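Local coordinates for mitochondrial RNA-binding protein 1 (Trypanosoma brucei, PDB 2GIA) that teams with MRP2 in a guide-RNA-binding complex that works as an RNA matchmaker in trypanosome mitochondrial RNA editing, at residues Ser9-Glu14 with Val30-Lys35; Glu24-Arg29 with Ile39-Gln44; Ile65-Arg70 with Lys93-Asp98; Gly105-Gly110 with Ser124-Asn129. One frame throughout, in Å; residues are numbered along the deposited sequence.

How the contacts relate
Contacts 1 and 2 share strand 26-33 and belong to one antiparallel sheet, while contact 4 lies in the second sheet and contact 3 bridges from the first sheet to the second. Contacts 2 and 3 are buried; contacts 1 and 4 are only partly so, each with a face covered by helix 130-145. Main-chain ladders hold contacts 1, 2 and 4, whereas contact 3 relies on side chains and one tyrosine hydroxyl. Charge gathers where contacts 1 and 2 meet, at the salt bridge of Glu14 with Arg29. Apolar packing of Phe13, Val30 and Thr28 on Phe127, and of Ile39 on Leu108, joins contacts 1 and 2 to contact 4.

Contact 1 of 4, residues Ser9-Glu14 with Val30-Lys35; sequences SLPKFE and VAVDGK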
loop_
_atom_site.group_PDB
_atom_site.type_symbol
_atom_site.label_atom_id
_atom_site.label_comp_id
_atom_site.label_asym_id
_atom_site.label_seq_id
_atom_site.Cartn_x
_atom_site.Cartn_y
_atom_site.Cartn_z
ATOM N N SER B 9 8.177 18.553 9.377
ATOM C CA SER B 9 8.627 18.610 7.960
ATOM C C SER B 9 7.787 17.653 7.110
ATOM O O SER B 9 7.528 16.507 7.494
ATOM C CB SER B 9 10.101 18.240 7.857
ATOM O OG SER B 9 10.319 16.937 8.372
ATOM N N LEU B 10 7.371 18.135 5.950
ATOM C CA LEU B 10 6.539 17.343 5.056
ATOM C C LEU B 10 7.278 16.203 4.383
ATOM O O LEU B 10 8.495 16.256 4.180
ATOM C CB LEU B 10 5.973 18.241 3.949
ATOM C CG LEU B 10 5.210 19.462 4.451
ATOM C CD1 LEU B 10 4.796 20.349 3.270
ATOM C CD2 LEU B 10 4.009 18.992 5.266
ATOM N N PRO B 11 6.551 15.129 4.068
ATOM C CA PRO B 11 7.192 14.016 3.376
ATOM C C PRO B 11 7.593 14.620 2.025
ATOM O O PRO B 11 6.803 15.402 1.449
ATOM C CB PRO B 11 6.047 13.015 3.179
ATOM C CG PRO B 11 5.128 13.273 4.343
ATOM C CD PRO B 11 5.165 14.811 4.455
ATOM N N LYS B 12 8.775 14.285 1.519
ATOM C CA LYS B 12 9.226 14.830 0.239
ATOM C C LYS B 12 10.400 14.078 -0.310
ATOM O O LYS B 12 10.997 13.278 0.401
ATOM C CB LYS B 12 9.739 16.266 0.442
ATOM C CG LYS B 12 10.988 16.313 1.397
ATOM C CD LYS B 12 11.693 17.716 1.401
ATOM C CE LYS B 12 12.965 17.706 2.292
ATOM N NZ LYS B 12 13.730 19.010 2.232
ATOM N N PHE B 13 10.705 14.297 -1.599
ATOM C CA PHE B 13 11.948 13.795 -2.172
ATOM C C PHE B 13 12.521 14.943 -3.019
ATOM O O PHE B 13 11.781 15.845 -3.445
ATOM C CB PHE B 13 11.785 12.503 -3.002
ATOM C CG PHE B 13 11.114 12.680 -4.345
ATOM C CD1 PHE B 13 9.721 12.490 -4.473
ATOM C CD2 PHE B 13 11.863 12.973 -5.474
ATOM C CE1 PHE B 13 9.085 12.581 -5.742
ATOM C CE2 PHE B 13 11.259 13.079 -6.750
ATOM C CZ PHE B 13 9.855 12.878 -6.888
ATOM N N GLU B 14 13.829 14.905 -3.263
ATOM C CA GLU B 14 14.470 15.941 -4.044
ATOM C C GLU B 14 15.419 15.336 -5.052
ATOM O O GLU B 14 15.995 14.276 -4.815
ATOM C CB GLU B 14 15.257 16.878 -3.110
ATOM C CG GLU B 14 14.377 17.584 -2.089
ATOM C CD GLU B 14 15.207 18.444 -1.108
ATOM O OE1 GLU B 14 14.605 19.238 -0.380
ATOM O OE2 GLU B 14 16.448 18.313 -1.088
ATOM N N VAL B 30 9.550 17.541 -4.531
ATOM C CA VAL B 30 8.152 17.126 -4.586
ATOM C C VAL B 30 7.805 16.816 -3.131
ATOM O O VAL B 30 8.453 15.975 -2.498
ATOM C CB VAL B 30 7.962 15.838 -5.476
ATOM C CG1 VAL B 30 6.456 15.436 -5.491
ATOM C CG2 VAL B 30 8.430 16.145 -6.919
ATOM N N ALA B 31 6.818 17.542 -2.591
ATOM C CA ALA B 31 6.395 17.350 -1.208
ATOM C C ALA B 31 4.881 17.261 -1.166
ATOM O O ALA B 31 4.176 17.600 -2.142
ATOM C CB ALA B 31 6.838 18.566 -0.318
ATOM N N VAL B 32 4.363 16.833 -0.024
ATOM C CA VAL B 32 2.895 16.777 0.092
ATOM C C VAL B 32 2.493 17.202 1.512
ATOM O O VAL B 32 3.117 16.805 2.502
ATOM C CB VAL B 32 2.334 15.363 -0.215
ATOM C CG1 VAL B 32 2.734 14.351 0.889
ATOM C CG2 VAL B 32 0.808 15.437 -0.274
ATOM N N ASP B 33 1.489 18.053 1.568
ATOM C CA ASP B 33 0.941 18.548 2.830
ATOM C C ASP B 33 -0.523 18.036 2.905
ATOM O O ASP B 33 -1.442 18.698 2.436
ATOM C CB ASP B 33 0.980 20.084 2.809
ATOM C CG ASP B 33 0.506 20.696 4.131
ATOM O OD1 ASP B 33 0.165 19.938 5.073
ATOM O OD2 ASP B 33 0.488 21.934 4.224
ATOM N N GLY B 34 -0.715 16.848 3.482
ATOM C CA GLY B 34 -2.046 16.249 3.565
ATOM C C GLY B 34 -2.560 15.850 2.188
ATOM O O GLY B 34 -2.096 14.901 1.587
ATOM N N LYS B 35 -3.507 16.608 1.666
ATOM C CA LYS B 35 -4.073 16.318 0.364
ATOM C C LYS B 35 -3.375 17.075 -0.758
ATOM O O LYS B 35 -3.594 16.766 -1.932
ATOM C CB LYS B 35 -5.553 16.760 0.353
ATOM C CG LYS B 35 -6.440 16.045 1.380
ATOM C CD LYS B 35 -7.858 16.670 1.351
ATOM C CE LYS B 35 -8.912 15.857 2.158
ATOM N NZ LYS B 35 -10.295 16.507 1.963
#
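Glu14 OE1 is the best-held polar atom, gripped twice: by Lys12 NZ of its own strand at 2.8 Å, and by Arg29 NE in a second salt bridge. The lysine comes from above the carboxylate plane (48° out of it), and the carboxylate probably offsets the mutual repulsion of the two cations. Strands 12-14 and 30-33 run antiparallel at 167°. Phe13 and Val30 form a hydrogen-bonded pair, with Phe13 N to Val30 O at 2.9 Å and Val30 N to Phe13 O at 3.0 Å. Pro11 O continues the ladder beyond the strand, taking Val32 N at 3.2 Å nearly along its C=O axis. With Phe13 CG in the crowded position between N and the carbonyl carbon (chi1 73°), the ring swings alongside Val30: CE1 lies 3.5 Å from Val30 CB. On the other face Lys12 CB sits 3.8 Å from Ala31 CB. Beyond the paired residues the Leu10 and Asp33 side chains cross obliquely, Leu10 CD1 lying 3.9 Å from Asp33 CB. This first hairpin is continued by strand 36-43. Helix 130-145 covers the Phe13 and Val30 face, where its Phe138 meets the Phe13 ring edge-to-face, and Phe127 of strand 121-128 packs on both residues; Pro11 and Val32 touch an MRP2 chain.

Contact 2 of 4, residues Glu24-Arg29 with Ile39-Gln44; sequences EGTMTR and ISQYPQ. Unlike the reference sequence in segment 24-29: Glu24 (reference Leu).
A beta hairpin of strands 26-33 and 36-43 contains this contact, its arms antiparallel at 167°. Met27 with Tyr42 and Arg29 with Ser40 are hydrogen-bonded pairs; the latter is nearly straight, Ser40 N reaching Arg29 O at 2.8 Å. On the face of Thr26, Thr28 and Gln41, the glutamine has CG anti to its backbone N and runs on extended. Its NE2 donates in the amide plane to Thr28 OG1 at 2.9 Å and 172°, while CD lies 3.6 Å from Thr26 CG2. OE1 is bonded to Trp123 NE1, so both ends of this buried amide are held. On the face of Met27, Arg29 and Tyr42, the methionine bends at chi2 and chi3 to bring CE within 3.2 Å of Tyr42 CD2. Its SD, 5.3 Å from the ring centroid, makes an oblique Met-aromatic contact. The Arg29 guanidinium, turned 65° from the tyrosine ring, has Tyr42 CE2 over one face, and NH2 bonds weakly to Tyr42 OH at 2.9 Å; its stronger partner is Glu14, at NE. Beyond the strands, Gln44 OE1 comes 3.3 Å from Gly25 CA, close to where a side chain would stand, and accepts from Arg19 N, while NE2 binds Gly46 O. Such an up-and-down ladder is typical of an antiparallel beta meander, here running 12-17, 26-33, 36-43, 65-68 and consistent with a Whirly-type fold.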
loop_
_atom_site.group_PDB
_atom_site.type_symbol
_atom_site.label_atom_id
_atom_site.label_comp_id
_atom_site.label_asym_id
_atom_site.label_seq_id
_atom_site.Cartn_x
_atom_site.Cartn_y
_atom_site.Cartn_z
ATOM N N GLU B 24 22.098 25.144 -16.542
ATOM C CA GLU B 24 21.299 23.951 -16.716
ATOM C C GLU B 24 20.944 23.188 -15.436
ATOM O O GLU B 24 20.100 22.285 -15.467
ATOM C CB GLU B 24 22.032 23.026 -17.681
ATOM C CG GLU B 24 22.253 23.641 -19.062
ATOM C CD GLU B 24 20.940 23.924 -19.794
ATOM O OE1 GLU B 24 20.133 24.746 -19.298
ATOM O OE2 GLU B 24 20.709 23.319 -20.868
ATOM N N GLY B 25 21.585 23.536 -14.320
ATOM C CA GLY B 25 21.320 22.843 -13.065
ATOM C C GLY B 25 20.053 23.257 -12.325
ATOM O O GLY B 25 19.585 24.399 -12.426
ATOM N N THR B 26 19.494 22.316 -11.556
ATOM C CA THR B 26 18.282 22.580 -10.785
ATOM C C THR B 26 18.216 21.648 -9.598
ATOM O O THR B 26 18.867 20.601 -9.574
ATOM C CB THR B 26 16.995 22.241 -11.606
ATOM O OG1 THR B 26 17.048 20.843 -11.979
ATOM C CG2 THR B 26 16.891 23.099 -12.870
ATOM N N MET B 27 17.438 22.054 -8.604
ATOM C CA MET B 27 17.149 21.185 -7.471
ATOM C C MET B 27 15.612 21.108 -7.560
ATOM O O MET B 27 14.930 22.128 -7.496
ATOM C CB MET B 27 17.586 21.783 -6.122
ATOM C CG MET B 27 17.404 20.762 -4.940
ATOM S SD MET B 27 15.647 20.647 -4.410
ATOM C CE MET B 27 15.536 22.130 -3.363
ATOM N N THR B 28 15.045 19.905 -7.717
ATOM C CA THR B 28 13.575 19.824 -7.840
ATOM C C THR B 28 13.044 19.130 -6.590
ATOM O O THR B 28 13.598 18.120 -6.171
ATOM C CB THR B 28 13.164 18.940 -9.091
ATOM O OG1 THR B 28 13.667 19.550 -10.279
ATOM C CG2 THR B 28 11.639 18.794 -9.185
ATOM N N ARG B 29 11.988 19.659 -6.012
ATOM C CA ARG B 29 11.429 19.070 -4.777
ATOM C C ARG B 29 9.960 18.742 -4.968
ATOM O O ARG B 29 9.222 19.563 -5.507
ATOM C CB ARG B 29 11.532 20.103 -3.608
ATOM C CG ARG B 29 10.960 19.569 -2.261
ATOM C CD ARG B 29 11.016 20.626 -1.125
ATOM N NE ARG B 29 12.416 20.830 -0.770
ATOM C CZ ARG B 29 12.961 22.011 -0.501
ATOM N NH1 ARG B 29 14.242 22.084 -0.197
ATOM N NH2 ARG B 29 12.224 23.110 -0.524
ATOM N N ILE B 39 5.050 21.204 -5.609
ATOM C CA ILE B 39 6.172 20.893 -6.477
ATOM C C ILE B 39 6.981 22.174 -6.620
ATOM O O ILE B 39 6.424 23.201 -6.982
ATOM C CB ILE B 39 5.648 20.418 -7.842
ATOM C CG1 ILE B 39 4.826 19.127 -7.624
ATOM C CG2 ILE B 39 6.842 20.086 -8.754
ATOM C CD1 ILE B 39 4.178 18.557 -8.922
ATOM N N SER B 40 8.275 22.083 -6.323
ATOM C CA SER B 40 9.181 23.234 -6.334
ATOM C C SER B 40 10.447 22.974 -7.099
ATOM O O SER B 40 10.868 21.823 -7.293
ATOM C CB SER B 40 9.572 23.590 -4.865
ATOM O OG SER B 40 8.417 23.918 -4.148
ATOM N N GLN B 41 11.053 24.045 -7.613
ATOM C CA GLN B 41 12.314 23.851 -8.263
ATOM C C GLN B 41 13.170 25.101 -8.072
ATOM O O GLN B 41 12.651 26.208 -8.186
ATOM C CB GLN B 41 12.163 23.615 -9.751
ATOM C CG GLN B 41 13.501 23.145 -10.348
ATOM C CD GLN B 41 13.400 22.919 -11.855
ATOM O OE1 GLN B 41 13.374 23.862 -12.647
ATOM N NE2 GLN B 41 13.343 21.652 -12.252
ATOM N N TYR B 42 14.458 24.893 -7.805
ATOM C CA TYR B 42 15.405 26.002 -7.602
ATOM C C TYR B 42 16.503 25.943 -8.646
ATOM O O TYR B 42 17.080 24.897 -8.854
ATOM C CB TYR B 42 16.066 25.869 -6.239
ATOM C CG TYR B 42 15.098 25.784 -5.083
ATOM C CD1 TYR B 42 15.034 26.804 -4.154
ATOM C CD2 TYR B 42 14.259 24.668 -4.899
ATOM C CE1 TYR B 42 14.183 26.751 -3.063
ATOM C CE2 TYR B 42 13.382 24.609 -3.784
ATOM C CZ TYR B 42 13.372 25.676 -2.872
ATOM O OH TYR B 42 12.608 25.685 -1.734
ATOM N N PRO B 43 16.804 27.066 -9.324
ATOM C CA PRO B 43 17.868 27.088 -10.342
ATOM C C PRO B 43 19.204 26.956 -9.615
ATOM O O PRO B 43 19.349 27.446 -8.482
ATOM C CB PRO B 43 17.751 28.487 -10.957
ATOM C CG PRO B 43 16.401 28.974 -10.585
ATOM C CD PRO B 43 16.104 28.360 -9.236
ATOM N N GLN B 44 20.173 26.300 -10.231
ATOM C CA GLN B 44 21.490 26.190 -9.613
ATOM C C GLN B 44 22.042 27.629 -9.519
ATOM O O GLN B 44 21.749 28.451 -10.388
ATOM C CB GLN B 44 22.423 25.353 -10.492
ATOM C CG GLN B 44 23.853 25.299 -10.038
ATOM C CD GLN B 44 24.646 24.251 -10.841
ATOM O OE1 GLN B 44 24.074 23.283 -11.339
ATOM N NE2 GLN B 44 25.955 24.441 -10.957
HETATM O O HOH W 1 7.986 21.344 -2.882
HETATM O O HOH W 2 15.098 25.145 0.609
#

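Contact 3 of 4, residues Ile65-Arg70 with Lys93-Asp98; sequences ISVRLR and KAYTLD
Tyr95 carries this contact, and its path can be followed outward from CB, which points toward segment 65-70. CG stands in the crowded position between the backbone N and the carbonyl carbon (chi1 57°), which sends the ring across the gap between the two segments. CD1 is the first atom to touch, 3.7 Å from Val67 CG1, the valine crossing the ring obliquely. One atom further, CE1 lies 3.5 Å from Arg68 O, an oxygen at the ring edge and near its plane. CZ then meets Leu69 CD2 at 3.9 Å, the leucine side chain standing at about a right angle to the tyrosine. At the tip, OH donates to Arg68 O at 2.9 Å, arriving 34° above the carbonyl plane. That bond ties down the hydroxyl of a buried ring, and Leu69 CD2 packs against the same OH at 3.4 Å. Separately, Leu97 CD1 and Val67 CG2 meet tip to tip at 4.1 Å. The nearest CA atoms, those of Val67 and Tyr95, are 7.7 Å apart, too far for a strand pair, so side chains bridge the segments. Ile65, Val67 and Leu69 bond through the backbone to strand 36-43, while Arg68, at an alternate position, gives its carbonyl to Tyr95. Around the contact, Val112 of strand 111-112 packs on Val67, Tyr95 and Leu97, and Met90 of strand 87-91 on Leu69 and Tyr95; Arg70, at the N-cap position, leads into helix 71-81.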
loop_
_atom_site.group_PDB
_atom_site.type_symbol
_atom_site.label_atom_id
_atom_site.label_comp_id
_atom_site.label_asym_id
_atom_site.label_seq_id
_atom_site.Cartn_x
_atom_site.Cartn_y
_atom_site.Cartn_z
ATOM N N ILE B 65 10.500 28.176 -8.450
ATOM C CA ILE B 65 9.189 27.960 -9.002
ATOM C C ILE B 65 8.512 27.158 -7.869
ATOM O O ILE B 65 9.134 26.275 -7.268
ATOM C CB ILE B 65 9.257 27.098 -10.285
ATOM C CG1 ILE B 65 9.711 27.985 -11.438
ATOM C CG2 ILE B 65 7.894 26.446 -10.583
ATOM C CD1 ILE B 65 10.314 27.200 -12.570
ATOM N N SER B 66 7.247 27.452 -7.572
ATOM C CA SER B 66 6.556 26.718 -6.531
ATOM C C SER B 66 5.070 26.615 -6.856
ATOM O O SER B 66 4.345 27.619 -6.859
ATOM C CB SER B 66 6.765 27.394 -5.158
ATOM O OG SER B 66 6.346 26.507 -4.148
ATOM N N VAL B 67 4.606 25.403 -7.160
ATOM C CA VAL B 67 3.209 25.227 -7.517
ATOM C C VAL B 67 2.499 24.305 -6.526
ATOM O O VAL B 67 3.107 23.395 -5.949
ATOM C CB VAL B 67 3.027 24.656 -8.965
ATOM C CG1 VAL B 67 3.634 25.664 -10.015
ATOM C CG2 VAL B 67 3.720 23.314 -9.128
ATOM N N ARG B 68 1.202 24.537 -6.368
ATOM C CA ARG B 68 0.406 23.747 -5.420
ATOM C C ARG B 68 -0.722 23.092 -6.201
ATOM O O ARG B 68 -1.423 23.774 -6.936
ATOM C CB ARG B 68 -0.129 24.716 -4.344
ATOM C CG ARG B 68 -0.912 24.073 -3.234
ATOM C CD ARG B 68 -1.635 25.175 -2.438
ATOM N NE ARG B 68 -1.616 24.906 -1.011
ATOM C CZ ARG B 68 -0.578 25.124 -0.206
ATOM N NH1 ARG B 68 0.557 25.634 -0.676
ATOM N NH2 ARG B 68 -0.674 24.808 1.084
ATOM N N LEU B 69 -0.891 21.765 -6.072
ATOM C CA LEU B 69 -1.952 21.063 -6.796
ATOM C C LEU B 69 -3.135 20.754 -5.847
ATOM O O LEU B 69 -3.040 20.931 -4.637
ATOM C CB LEU B 69 -1.389 19.754 -7.410
ATOM C CG LEU B 69 -0.085 19.835 -8.232
ATOM C CD1 LEU B 69 0.117 18.548 -9.103
ATOM C CD2 LEU B 69 -0.089 21.051 -9.087
ATOM N N ARG B 70 -4.237 20.289 -6.404
ATOM C CA ARG B 70 -5.427 19.963 -5.608
ATOM C C ARG B 70 -5.462 18.475 -5.263
ATOM O O ARG B 70 -4.770 17.674 -5.871
ATOM C CB ARG B 70 -6.698 20.287 -6.398
ATOM C CG ARG B 70 -6.936 21.743 -6.807
ATOM C CD ARG B 70 -8.103 21.764 -7.840
ATOM N NE ARG B 70 -7.756 20.966 -9.032
ATOM C CZ ARG B 70 -8.615 20.595 -9.978
ATOM N NH1 ARG B 70 -9.898 20.943 -9.876
ATOM N NH2 ARG B 70 -8.191 19.883 -11.028
ATOM N N LYS B 93 -5.005 30.057 -12.121
ATOM C CA LYS B 93 -4.563 31.410 -12.357
ATOM C C LYS B 93 -3.047 31.446 -12.298
ATOM O O LYS B 93 -2.414 32.278 -12.945
ATOM C CB LYS B 93 -5.145 32.341 -11.281
ATOM C CG LYS B 93 -4.235 33.522 -10.934
ATOM C CD LYS B 93 -4.121 33.757 -9.407
ATOM C CE LYS B 93 -2.745 33.329 -8.826
ATOM N NZ LYS B 93 -1.555 33.994 -9.489
ATOM N N ALA B 94 -2.446 30.552 -11.508
ATOM C CA ALA B 94 -0.996 30.573 -11.387
ATOM C C ALA B 94 -0.208 29.770 -12.429
ATOM O O ALA B 94 0.965 30.071 -12.689
ATOM C CB ALA B 94 -0.579 30.116 -9.943
ATOM N N TYR B 95 -0.825 28.756 -13.037
ATOM C CA TYR B 95 -0.042 27.941 -13.964
ATOM C C TYR B 95 -0.919 27.131 -14.867
ATOM O O TYR B 95 -2.112 26.997 -14.608
ATOM C CB TYR B 95 0.854 26.955 -13.168
ATOM C CG TYR B 95 0.080 26.029 -12.225
ATOM C CD1 TYR B 95 0.075 26.238 -10.824
ATOM C CD2 TYR B 95 -0.693 24.971 -12.736
ATOM C CE1 TYR B 95 -0.695 25.412 -9.958
ATOM C CE2 TYR B 95 -1.447 24.154 -11.885
ATOM C CZ TYR B 95 -1.449 24.384 -10.497
ATOM O OH TYR B 95 -2.242 23.574 -9.673
ATOM N N THR B 96 -0.295 26.576 -15.912
ATOM C CA THR B 96 -0.952 25.654 -16.842
ATOM C C THR B 96 0.052 24.564 -17.012
ATOM O O THR B 96 1.097 24.787 -17.570
ATOM C CB THR B 96 -1.279 26.285 -18.217
ATOM O OG1 THR B 96 -2.283 27.278 -18.019
ATOM C CG2 THR B 96 -1.878 25.228 -19.163
ATOM N N LEU B 97 -0.274 23.363 -16.524
ATOM C CA LEU B 97 0.695 22.280 -16.551
ATOM C C LEU B 97 0.086 20.985 -17.004
ATOM O O LEU B 97 -1.042 20.652 -16.633
ATOM C CB LEU B 97 1.280 22.059 -15.113
ATOM C CG LEU B 97 2.249 23.082 -14.524
ATOM C CD1 LEU B 97 2.600 22.795 -13.017
ATOM C CD2 LEU B 97 3.495 23.033 -15.386
ATOM N N ASP B 98 0.848 20.247 -17.804
ATOM C CA ASP B 98 0.435 18.914 -18.237
ATOM C C ASP B 98 1.358 17.906 -17.562
ATOM O O ASP B 98 2.591 18.128 -17.481
ATOM C CB ASP B 98 0.642 18.705 -19.758
ATOM C CG ASP B 98 -0.489 19.304 -20.600
ATOM O OD1 ASP B 98 -1.409 19.891 -20.015
ATOM O OD2 ASP B 98 -0.438 19.189 -21.841
#

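Contact 4 of 4, residues Gly105-Gly110 with Ser124-Asn129; sequences GYHLHG and SVKFDN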
loop_
_atom_site.group_PDB
_atom_site.type_symbol
_atom_site.label_atom_id
_atom_site.label_comp_id
_atom_site.label_asym_id
_atom_site.label_seq_id
_atom_site.Cartn_x
_atom_site.Cartn_y
_atom_site.Cartn_z
ATOM N N GLY B 105 9.954 7.790 -18.487
ATOM C CA GLY B 105 9.470 8.153 -17.168
ATOM C C GLY B 105 8.262 9.055 -17.209
ATOM O O GLY B 105 7.227 8.670 -17.796
ATOM N N TYR B 106 8.371 10.242 -16.606
ATOM C CA TYR B 106 7.244 11.184 -16.578
ATOM C C TYR B 106 7.724 12.580 -16.927
ATOM O O TYR B 106 8.883 12.919 -16.680
ATOM C CB TYR B 106 6.567 11.180 -15.188
ATOM C CG TYR B 106 5.969 9.816 -14.871
ATOM C CD1 TYR B 106 4.675 9.474 -15.304
ATOM C CD2 TYR B 106 6.701 8.873 -14.184
ATOM C CE1 TYR B 106 4.132 8.192 -15.053
ATOM C CE2 TYR B 106 6.161 7.567 -13.923
ATOM C CZ TYR B 106 4.890 7.250 -14.362
ATOM O OH TYR B 106 4.362 6.007 -14.087
ATOM N N HIS B 107 6.819 13.388 -17.479
ATOM C CA HIS B 107 7.194 14.734 -17.911
ATOM C C HIS B 107 6.116 15.672 -17.393
ATOM O O HIS B 107 4.928 15.468 -17.659
ATOM C CB HIS B 107 7.224 14.736 -19.453
ATOM C CG HIS B 107 7.705 16.017 -20.068
ATOM N ND1 HIS B 107 7.572 16.284 -21.414
ATOM C CD2 HIS B 107 8.351 17.077 -19.530
ATOM C CE1 HIS B 107 8.121 17.464 -21.684
ATOM N NE2 HIS B 107 8.601 17.963 -20.558
ATOM N N LEU B 108 6.525 16.701 -16.650
ATOM C CA LEU B 108 5.564 17.693 -16.103
ATOM C C LEU B 108 6.027 18.991 -16.811
ATOM O O LEU B 108 7.202 19.330 -16.767
ATOM C CB LEU B 108 5.727 17.826 -14.574
ATOM C CG LEU B 108 4.931 18.975 -13.922
ATOM C CD1 LEU B 108 3.418 18.708 -14.021
ATOM C CD2 LEU B 108 5.385 19.141 -12.456
ATOM N N HIS B 109 5.116 19.698 -17.480
ATOM C CA HIS B 109 5.557 20.860 -18.261
ATOM C C HIS B 109 4.432 21.831 -18.586
ATOM O O HIS B 109 3.260 21.442 -18.645
ATOM C CB HIS B 109 6.230 20.361 -19.557
ATOM C CG HIS B 109 5.322 19.533 -20.436
ATOM N ND1 HIS B 109 4.529 20.091 -21.418
ATOM C CD2 HIS B 109 5.029 18.211 -20.430
ATOM C CE1 HIS B 109 3.783 19.146 -21.977
ATOM N NE2 HIS B 109 4.065 17.993 -21.396
ATOM N N GLY B 110 4.811 23.101 -18.747
ATOM C CA GLY B 110 3.842 24.133 -19.101
ATOM C C GLY B 110 4.326 25.522 -18.745
ATOM O O GLY B 110 5.531 25.811 -18.736
ATOM N N SER B 124 9.799 22.855 -17.904
ATOM C CA SER B 124 9.697 21.426 -18.146
ATOM C C SER B 124 10.599 20.683 -17.157
ATOM O O SER B 124 11.743 21.086 -16.973
ATOM C CB SER B 124 10.189 21.105 -19.561
ATOM O OG SER B 124 10.329 19.707 -19.739
ATOM N N VAL B 125 10.092 19.614 -16.539
ATOM C CA VAL B 125 10.947 18.795 -15.662
ATOM C C VAL B 125 10.554 17.330 -15.936
ATOM O O VAL B 125 9.362 17.024 -16.164
ATOM C CB VAL B 125 10.790 19.171 -14.168
ATOM C CG1 VAL B 125 9.362 18.935 -13.702
ATOM C CG2 VAL B 125 11.791 18.352 -13.321
ATOM N N LYS B 126 11.542 16.437 -15.931
ATOM C CA LYS B 126 11.293 15.029 -16.243
ATOM C C LYS B 126 11.738 14.191 -15.070
ATOM O O LYS B 126 12.632 14.595 -14.359
ATOM C CB LYS B 126 12.105 14.619 -17.487
ATOM C CG LYS B 126 11.618 15.273 -18.821
ATOM C CD LYS B 126 12.444 14.731 -19.977
ATOM C CE LYS B 126 12.149 15.393 -21.307
ATOM N NZ LYS B 126 10.699 15.475 -21.492
ATOM N N PHE B 127 11.096 13.043 -14.866
ATOM C CA PHE B 127 11.453 12.108 -13.770
ATOM C C PHE B 127 11.634 10.825 -14.549
ATOM O O PHE B 127 10.656 10.105 -14.808
ATOM C CB PHE B 127 10.267 11.984 -12.815
ATOM C CG PHE B 127 9.900 13.317 -12.139
ATOM C CD1 PHE B 127 10.490 13.673 -10.929
ATOM C CD2 PHE B 127 8.982 14.186 -12.731
ATOM C CE1 PHE B 127 10.165 14.900 -10.296
ATOM C CE2 PHE B 127 8.640 15.425 -12.104
ATOM C CZ PHE B 127 9.227 15.773 -10.900
ATOM N N ASP B 128 12.880 10.521 -14.879
ATOM C CA ASP B 128 13.175 9.342 -15.700
ATOM C C ASP B 128 13.915 8.241 -14.948
ATOM O O ASP B 128 14.568 8.500 -13.942
ATOM C CB ASP B 128 14.010 9.770 -16.933
ATOM C CG ASP B 128 13.186 10.562 -17.952
ATOM O OD1 ASP B 128 11.942 10.547 -17.850
ATOM O OD2 ASP B 128 13.776 11.179 -18.866
ATOM N N ASN B 129 13.820 7.024 -15.464
ATOM C CA ASN B 129 14.513 5.895 -14.851
ATOM C C ASN B 129 14.224 5.746 -13.352
ATOM O O ASN B 129 13.056 5.728 -12.959
ATOM C CB ASN B 129 16.010 6.049 -15.139
ATOM C CG ASN B 129 16.252 6.240 -16.612
ATOM O OD1 ASN B 129 15.721 5.484 -17.430
ATOM N ND2 ASN B 129 16.996 7.261 -16.966
HETATM O O HOH W 3 10.058 11.834 -19.456
#
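Strands 105-109 and 124-128 run antiparallel at 168°, with Tyr106-Phe127 and Leu108-Val125 as hydrogen-bonded pairs; Leu108 N to Val125 O, 2.9 Å and 178°, is almost perfectly straight. On the face of His107, Lys126 and Ser124, the imidazole is held on three sides. Its CG is anti to the backbone N, which carries NE2 to Ser124 OG at 2.6 Å, a short hydrogen bond in which either atom could be the donor. Lys126 bends at chi4 (-46°) to place NZ over the ring centre, 3.1 Å above the plane. Over the opposite face lies His109 CD2, 3.3 Å from that plane. A charged ammonium so close would probably disfavour protonation of His107. On the reverse face Leu108 and Val125 lie side by side, CB to CG1 at 3.9 Å. Near the end of the pairing a water donates to Asp128 OD1 at 2.8 Å and weakly to Tyr106 O. In the sheet, strand 105-109 lies between 96-101 and 121-128, and 111-112 flanks 121-128 on its other side. Tyr106 and Phe127 pack on Leu135 of helix 130-145, where Tyr106 OH bonds to Glu136, while Leu108 and Val125 press on Ile39 and Gln41 of strand 36-43.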